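Local coordinates for protein HTH-type transcriptional activator AmpR (PDB 5MMH) that activates transcription of the beta-lactamase gene ampC, its effector domain, the part present here, recognizing cell-wall-derived muropeptides, at residues G20-T23 / V24-L28; E32-Q35 / A36-F40; L107-R111 / A112-P116. All coordinates share one frame; numbering follows the deposited sequence.

All three contacts are local and lie in the effector-binding domain of a LysR-type regulator, within two beta-alpha-beta units: in a helix's first turns, at its C-terminal end and at a strand-to-helix link. Contacts 1 and 2 occupy the two ends of helix 20-37, their centres about 17 Å apart: the first is buried and touches the second subunit, the second lies at the surface, where the helix gives way to a loop. Contact 3 belongs to the other unit, at the step from strand 106-109 into helix 114-121. Its centre is about 21 Å from that of contact 1, with nearest atoms about 8 Å apart, and about 37 Å from contact 2, across the centre of the chain.

Contact 1: G20-T23 / V24-L28; sequences GTFT and VGWLL
The carbonyl O of F22 takes two backbone N-H groups, a good bond from L27 N at 2.9 Å and a weak, bent one from W26 N. This is the sign of a pi-type turn in the first part of helix 20-37, which leads from strand 13-19 to strand 42-48 in a beta-alpha-beta unit. Before it the spacing is that of an ordinary alpha-helix, V24 N bonding to G20 O and G25 N to T21 O. After it the five-residue step is repeated, with L28 N to T23 O at 2.9 Å. The side chains meet at two spacings, F22 with W26 four residues on and with L27 five on. F22 and W26 lie side by side and point the same way, both with CG anti to the backbone N (chi1 -177° and -164°). Their rings are oblique, planes 37° apart, and F22 CZ comes within 3.4 Å of W26 CE3. L27 closes on the same phenyl ring, its CB 3.9 Å from F22 CE1. Beyond these segments, Y182 meets the F22 ring, while F79, R30 and the helix 194-215 pack round W26. On the side of V24 and L28 the helix faces the second subunit, where Q148 of that subunit bonds to V24 O and A145 of that subunit packs on L28. T23 has OG1 bonded back to V19 O at the end of the preceding strand, while its CG2, anti to the backbone N, rests against L28 CG at 3.7 Å.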
loop_
_atom_site.group_PDB
_atom_site.type_symbol
_atom_site.label_atom_id
_atom_site.label_comp_id
_atom_site.label_asym_id
_atom_site.label_seq_id
_atom_site.Cartn_x
_atom_site.Cartn_y
_atom_site.Cartn_z
ATOM N N GLY A 20 0.056 5.511 4.169
ATOM C CA GLY A 20 -1.178 4.821 3.829
ATOM C C GLY A 20 -1.683 3.927 4.940
ATOM O O GLY A 20 -2.877 3.926 5.257
ATOM N N THR A 21 -0.778 3.190 5.573
ATOM C CA THR A 21 -1.154 2.300 6.671
ATOM C C THR A 21 -1.840 3.059 7.799
ATOM O O THR A 21 -2.840 2.587 8.359
ATOM C CB THR A 21 0.091 1.575 7.191
ATOM O OG1 THR A 21 0.646 0.790 6.123
ATOM C CG2 THR A 21 -0.236 0.663 8.405
ATOM N N PHE A 22 -1.321 4.241 8.139
ATOM C CA PHE A 22 -1.947 5.078 9.165
ATOM C C PHE A 22 -3.288 5.637 8.696
ATOM O O PHE A 22 -4.219 5.799 9.494
ATOM C CB PHE A 22 -0.987 6.211 9.526
ATOM C CG PHE A 22 -1.460 7.121 10.623
ATOM C CD1 PHE A 22 -2.243 8.231 10.339
ATOM C CD2 PHE A 22 -1.034 6.926 11.928
ATOM C CE1 PHE A 22 -2.631 9.110 11.360
ATOM C CE2 PHE A 22 -1.431 7.788 12.937
ATOM C CZ PHE A 22 -2.228 8.870 12.651
ATOM N N THR A 23 -3.407 5.970 7.413
ATOM C CA THR A 23 -4.647 6.583 6.939
ATOM C C THR A 23 -5.817 5.609 7.010
ATOM O O THR A 23 -6.890 5.950 7.524
ATOM C CB THR A 23 -4.466 7.102 5.516
ATOM O OG1 THR A 23 -3.398 8.044 5.500
ATOM C CG2 THR A 23 -5.733 7.792 5.019
ATOM N N VAL A 24 -5.637 4.391 6.499
ATOM C CA VAL A 24 -6.774 3.476 6.429
ATOM C C VAL A 24 -6.936 2.705 7.729
ATOM O O VAL A 24 -8.060 2.397 8.114
ATOM C CB VAL A 24 -6.694 2.513 5.221
ATOM C CG1 VAL A 24 -6.639 3.292 3.934
ATOM C CG2 VAL A 24 -5.506 1.612 5.311
ATOM N N GLY A 25 -5.847 2.419 8.447
ATOM C CA GLY A 25 -5.997 1.733 9.720
ATOM C C GLY A 25 -6.460 2.602 10.885
ATOM O O GLY A 25 -6.963 2.054 11.876
ATOM N N TRP A 26 -6.302 3.938 10.805
ATOM C CA TRP A 26 -6.498 4.786 11.992
ATOM C C TRP A 26 -7.140 6.144 11.725
ATOM O O TRP A 26 -8.105 6.522 12.391
ATOM C CB TRP A 26 -5.158 5.012 12.707
ATOM C CG TRP A 26 -5.285 5.546 14.122
ATOM C CD1 TRP A 26 -5.390 4.807 15.271
ATOM C CD2 TRP A 26 -5.322 6.925 14.530
ATOM N NE1 TRP A 26 -5.489 5.636 16.367
ATOM C CE2 TRP A 26 -5.448 6.939 15.943
ATOM C CE3 TRP A 26 -5.276 8.143 13.844
ATOM C CZ2 TRP A 26 -5.525 8.120 16.672
ATOM C CZ3 TRP A 26 -5.330 9.312 14.561
ATOM C CH2 TRP A 26 -5.448 9.301 15.974
ATOM N N LEU A 27 -6.619 6.905 10.768
ATOM C CA LEU A 27 -7.114 8.265 10.594
ATOM C C LEU A 27 -8.539 8.283 10.054
ATOM O O LEU A 27 -9.390 9.037 10.551
ATOM C CB LEU A 27 -6.189 9.043 9.664
ATOM C CG LEU A 27 -6.502 10.520 9.513
ATOM C CD1 LEU A 27 -6.344 11.258 10.867
ATOM C CD2 LEU A 27 -5.606 11.134 8.452
ATOM N N LEU A 28 -8.815 7.476 9.030
ATOM C CA LEU A 28 -10.084 7.559 8.310
ATOM C C LEU A 28 -11.256 7.141 9.190
ATOM O O LEU A 28 -12.330 7.746 9.068
ATOM C CB LEU A 28 -10.058 6.715 7.028
ATOM C CG LEU A 28 -9.308 7.244 5.796
ATOM C CD1 LEU A 28 -9.498 6.295 4.623
ATOM C CD2 LEU A 28 -9.726 8.641 5.384
#

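Contact 2: E32-Q35 / A36-F40; sequences EDFQ and ARHPF
The F34 ring carries H38 CB over one face, while the imidazole of H38 lies nearly parallel to the phenyl, planes 25° apart, but slid so far that the two rings barely overlap. Their centroids are 5.1 Å apart and the nearest atoms are F34 CE1 and H38 CD2, at 3.7 Å. The setting is the C-terminal end of helix 20-37 in a beta-alpha-beta unit: H38 is the first residue to leave helical backbone angles, although its N still bonds to F34 O at 2.9 Å. That same carbonyl oxygen sits at the imidazole edge, in the ring plane. F199 meets the F34 ring edge-to-face, and W202, also of helix 194-215, packs against it obliquely.

One residue earlier on each side, D33 and R37 form a salt bridge at the partly exposed flank of the helix. Carboxylate and guanidinium planes stand 82° apart; D33 OD2 offers its syn lone pair to R37 NH1 at 2.9 Å, and the bond is bent, 137° at the hydrogen. A bend at chi3 brings the arginine's NH1 to D33 OD2, which lies tilted from the guanidinium plane. Each charge has a further partner, W202 NE1 on D33 OD2 and E205 on R37 NH2, so the pair ties the helix end to helix 194-215. Past the last turn, P39 has no N-H to give, and its CA instead makes a CA-H...O contact with Q35 O at 3.4 Å.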
loop_
_atom_site.group_PDB
_atom_site.type_symbol
_atom_site.label_atom_id
_atom_site.label_comp_id
_atom_site.label_asym_id
_atom_site.label_seq_id
_atom_site.Cartn_x
_atom_site.Cartn_y
_atom_site.Cartn_z
ATOM N N GLU A 32 -14.358 11.507 10.321
ATOM C CA GLU A 32 -15.715 12.023 10.397
ATOM C C GLU A 32 -15.897 12.908 11.630
ATOM O O GLU A 32 -16.566 13.943 11.556
ATOM C CB GLU A 32 -16.691 10.852 10.390
ATOM C CG GLU A 32 -18.069 11.191 9.886
ATOM C CD GLU A 32 -18.830 9.955 9.409
ATOM O OE1 GLU A 32 -18.689 9.590 8.215
ATOM O OE2 GLU A 32 -19.559 9.339 10.224
ATOM N N ASP A 33 -15.261 12.548 12.755
ATOM C CA ASP A 33 -15.307 13.396 13.951
ATOM C C ASP A 33 -14.688 14.765 13.691
ATOM O O ASP A 33 -15.221 15.786 14.138
ATOM C CB ASP A 33 -14.596 12.711 15.129
ATOM C CG ASP A 33 -14.614 13.554 16.406
ATOM O OD1 ASP A 33 -15.664 13.562 17.070
ATOM O OD2 ASP A 33 -13.585 14.189 16.771
ATOM N N PHE A 34 -13.556 14.806 12.982
ATOM C CA PHE A 34 -12.913 16.086 12.683
ATOM C C PHE A 34 -13.796 16.969 11.810
ATOM O O PHE A 34 -13.900 18.178 12.046
ATOM C CB PHE A 34 -11.560 15.867 11.998
ATOM C CG PHE A 34 -10.948 17.132 11.447
ATOM C CD1 PHE A 34 -10.360 18.062 12.293
ATOM C CD2 PHE A 34 -10.982 17.398 10.088
ATOM C CE1 PHE A 34 -9.815 19.230 11.798
ATOM C CE2 PHE A 34 -10.429 18.559 9.578
ATOM C CZ PHE A 34 -9.842 19.475 10.430
ATOM N N GLN A 35 -14.427 16.393 10.782
ATOM C CA GLN A 35 -15.219 17.212 9.866
ATOM C C GLN A 35 -16.478 17.750 10.534
ATOM O O GLN A 35 -16.931 18.844 10.188
ATOM C CB GLN A 35 -15.568 16.413 8.605
ATOM C CG GLN A 35 -14.396 15.542 8.140
ATOM C CD GLN A 35 -14.237 15.429 6.632
ATOM O OE1 GLN A 35 -13.743 16.349 5.973
ATOM N NE2 GLN A 35 -14.638 14.287 6.081
ATOM N N ALA A 36 -17.052 17.009 11.486
ATOM C CA ALA A 36 -18.174 17.539 12.261
ATOM C C ALA A 36 -17.739 18.735 13.099
ATOM O O ALA A 36 -18.376 19.792 13.073
ATOM C CB ALA A 36 -18.772 16.446 13.152
ATOM N N ARG A 37 -16.629 18.594 13.821
ATOM C CA ARG A 37 -16.155 19.622 14.737
ATOM C C ARG A 37 -15.506 20.802 14.031
ATOM O O ARG A 37 -15.347 21.857 14.648
ATOM C CB ARG A 37 -15.180 18.996 15.746
ATOM C CG ARG A 37 -15.878 17.949 16.621
ATOM C CD ARG A 37 -14.924 17.007 17.343
ATOM N NE ARG A 37 -14.032 17.690 18.268
ATOM C CZ ARG A 37 -13.218 17.068 19.116
ATOM N NH1 ARG A 37 -13.185 15.740 19.159
ATOM N NH2 ARG A 37 -12.438 17.775 19.920
ATOM N N HIS A 38 -15.137 20.667 12.759
ATOM C CA HIS A 38 -14.562 21.769 11.986
ATOM C C HIS A 38 -15.167 21.770 10.589
ATOM O O HIS A 38 -14.502 21.406 9.607
ATOM C CB HIS A 38 -13.040 21.662 11.943
ATOM C CG HIS A 38 -12.406 21.690 13.294
ATOM N ND1 HIS A 38 -11.936 22.848 13.873
ATOM C CD2 HIS A 38 -12.179 20.701 14.194
ATOM C CE1 HIS A 38 -11.440 22.572 15.067
ATOM N NE2 HIS A 38 -11.577 21.276 15.286
ATOM N N PRO A 39 -16.429 22.199 10.465
ATOM C CA PRO A 39 -17.139 22.107 9.173
ATOM C C PRO A 39 -16.567 23.008 8.103
ATOM O O PRO A 39 -16.765 22.751 6.908
ATOM C CB PRO A 39 -18.569 22.538 9.519
ATOM C CG PRO A 39 -18.473 23.199 10.868
ATOM C CD PRO A 39 -17.303 22.615 11.564
ATOM N N PHE A 40 -15.867 24.051 8.508
ATOM C CA PHE A 40 -15.359 25.128 7.668
ATOM C C PHE A 40 -13.980 24.850 7.074
ATOM O O PHE A 40 -13.552 25.574 6.163
ATOM C CB PHE A 40 -15.279 26.411 8.507
ATOM C CG PHE A 40 -14.388 26.275 9.728
ATOM C CD1 PHE A 40 -13.213 27.013 9.838
ATOM C CD2 PHE A 40 -14.707 25.367 10.751
ATOM C CE1 PHE A 40 -12.381 26.864 10.964
ATOM C CE2 PHE A 40 -13.897 25.213 11.863
ATOM C CZ PHE A 40 -12.729 25.959 11.977
#

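Contact 3: L107-R111 / A112-P116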
loop_
_atom_site.group_PDB
_atom_site.type_symbol
_atom_site.label_atom_id
_atom_site.label_comp_id
_atom_site.label_asym_id
_atom_site.label_seq_id
_atom_site.Cartn_x
_atom_site.Cartn_y
_atom_site.Cartn_z
ATOM N N LEU A 107 8.390 -11.707 5.740
ATOM C CA LEU A 107 8.076 -10.475 5.027
ATOM C C LEU A 107 8.629 -9.289 5.807
ATOM O O LEU A 107 8.477 -9.215 7.028
ATOM C CB LEU A 107 6.567 -10.341 4.858
ATOM C CG LEU A 107 5.824 -11.581 4.351
ATOM C CD1 LEU A 107 4.337 -11.388 4.524
ATOM C CD2 LEU A 107 6.178 -11.897 2.847
ATOM N N ARG A 108 9.279 -8.354 5.114
ATOM C CA ARG A 108 9.885 -7.250 5.840
ATOM C C ARG A 108 9.719 -5.935 5.096
ATOM O O ARG A 108 9.363 -5.897 3.917
ATOM C CB ARG A 108 11.361 -7.526 6.122
ATOM C CG ARG A 108 12.268 -7.540 4.930
ATOM C CD ARG A 108 13.642 -7.944 5.425
ATOM N NE ARG A 108 14.702 -7.839 4.430
ATOM C CZ ARG A 108 15.321 -6.708 4.101
ATOM N NH1 ARG A 108 14.981 -5.550 4.667
ATOM N NH2 ARG A 108 16.287 -6.738 3.192
ATOM N N SER A 109 9.968 -4.844 5.824
ATOM C CA SER A 109 9.989 -3.496 5.283
ATOM C C SER A 109 11.413 -3.094 4.899
ATOM O O SER A 109 12.377 -3.830 5.126
ATOM C CB SER A 109 9.425 -2.501 6.294
ATOM O OG SER A 109 10.393 -2.214 7.292
ATOM N N TYR A 110 11.559 -1.890 4.345
ATOM C CA TYR A 110 12.905 -1.388 3.997
ATOM C C TYR A 110 13.794 -1.085 5.172
ATOM O O TYR A 110 14.979 -0.957 5.017
ATOM C CB TYR A 110 13.011 -0.269 2.948
ATOM C CG TYR A 110 11.828 0.603 2.653
ATOM C CD1 TYR A 110 11.474 1.653 3.501
ATOM C CD2 TYR A 110 11.122 0.434 1.475
ATOM C CE1 TYR A 110 10.406 2.480 3.227
ATOM C CE2 TYR A 110 10.037 1.250 1.161
ATOM C CZ TYR A 110 9.670 2.282 2.054
ATOM O OH TYR A 110 8.599 3.100 1.741
ATOM N N ARG A 111 13.221 -1.006 6.344
ATOM C CA ARG A 111 14.040 -0.831 7.543
ATOM C C ARG A 111 14.565 -2.198 7.965
ATOM O O ARG A 111 13.805 -3.036 8.463
ATOM C CB ARG A 111 13.211 -0.178 8.643
ATOM C CG ARG A 111 12.571 1.124 8.208
ATOM C CD ARG A 111 11.541 1.626 9.220
ATOM N NE ARG A 111 10.343 0.789 9.263
ATOM C CZ ARG A 111 9.288 0.949 8.465
ATOM N NH1 ARG A 111 8.235 0.139 8.575
ATOM N NH2 ARG A 111 9.289 1.919 7.553
ATOM N N ALA A 112 15.865 -2.433 7.772
ATOM C CA ALA A 112 16.367 -3.803 7.745
ATOM C C ALA A 112 16.616 -4.403 9.121
ATOM O O ALA A 112 16.891 -5.606 9.203
ATOM C CB ALA A 112 17.659 -3.880 6.924
ATOM N N ASP A 113 16.528 -3.628 10.197
ATOM C CA ASP A 113 16.848 -4.157 11.513
ATOM C C ASP A 113 15.616 -4.500 12.344
ATOM O O ASP A 113 15.746 -4.763 13.539
ATOM C CB ASP A 113 17.750 -3.176 12.272
ATOM C CG ASP A 113 19.208 -3.254 11.817
ATOM O OD1 ASP A 113 19.713 -2.265 11.240
ATOM O OD2 ASP A 113 19.843 -4.317 12.016
ATOM N N GLU A 114 14.435 -4.543 11.743
ATOM C CA GLU A 114 13.241 -4.805 12.532
ATOM C C GLU A 114 13.169 -6.269 12.955
ATOM O O GLU A 114 12.890 -6.574 14.121
ATOM C CB GLU A 114 12.002 -4.401 11.744
ATOM C CG GLU A 114 11.948 -2.913 11.400
ATOM C CD GLU A 114 10.642 -2.516 10.696
ATOM O OE1 GLU A 114 9.946 -3.414 10.174
ATOM O OE2 GLU A 114 10.300 -1.310 10.673
ATOM N N TRP A 115 13.423 -7.194 12.023
ATOM C CA TRP A 115 13.396 -8.615 12.372
ATOM C C TRP A 115 14.471 -9.016 13.377
ATOM O O TRP A 115 14.143 -9.747 14.328
ATOM C CB TRP A 115 13.486 -9.480 11.110
ATOM C CG TRP A 115 12.173 -9.711 10.477
ATOM C CD1 TRP A 115 11.702 -9.115 9.361
ATOM C CD2 TRP A 115 11.139 -10.585 10.941
ATOM N NE1 TRP A 115 10.434 -9.562 9.089
ATOM C CE2 TRP A 115 10.067 -10.471 10.044
ATOM C CE3 TRP A 115 11.016 -11.453 12.035
ATOM C CZ2 TRP A 115 8.886 -11.194 10.192
ATOM C CZ3 TRP A 115 9.833 -12.161 12.191
ATOM C CH2 TRP A 115 8.788 -12.031 11.267
ATOM N N PRO A 116 15.750 -8.644 13.218
ATOM C CA PRO A 116 16.705 -8.953 14.294
ATOM C C PRO A 116 16.324 -8.307 15.614
ATOM O O PRO A 116 16.455 -8.945 16.665
ATOM C CB PRO A 116 18.048 -8.430 13.754
ATOM C CG PRO A 116 17.724 -7.607 12.574
ATOM C CD PRO A 116 16.433 -8.122 12.023
HETATM O O HOH W 1 10.718 -5.356 8.378
HETATM O O HOH W 2 13.852 -6.484 8.905
#
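W115 and L107 meet in the close-packed half of this contact, where the indole NE1 gives its hydrogen to L107 O at 2.9 Å. The acceptor lies in the indole plane, but the N-H arrives from above the carbonyl plane, 48° out of it. R108 CB also comes to the edge of the ring, 3.6 Å from W115 CD1, while V85 and L154 of neighbouring strands pack against the tryptophan. Polar groups hold the buried E114. Its OE2 forms a nearly straight salt bridge with R111 NE, whose modelled length of 2.5 Å is doubtfully short; NE comes from above the carboxylate plane, and NH1 adds a weak bond. OE1 receives a weak bond from S109 OG and a firmer one from a water that itself accepts from S109 N, 2.7 Å away.

These residues bracket the link between strand 106-109 and helix 114-121 in a beta-alpha-beta unit, where a type I turn runs from R111 to E114. The serine opens the link with an ST turn: its OG, brought between backbone N and carbonyl carbon by chi1 of 78°, accepts from R111 N. That oxygen also lies above one face of the R111 guanidinium, toward its rim.

The turn itself is the looser, more exposed side. A112 is lightly touched there by the extended R108, whose NH1 lies 3.9 Å from A112 CB, and a second water accepts from W115 N at 3.2 Å.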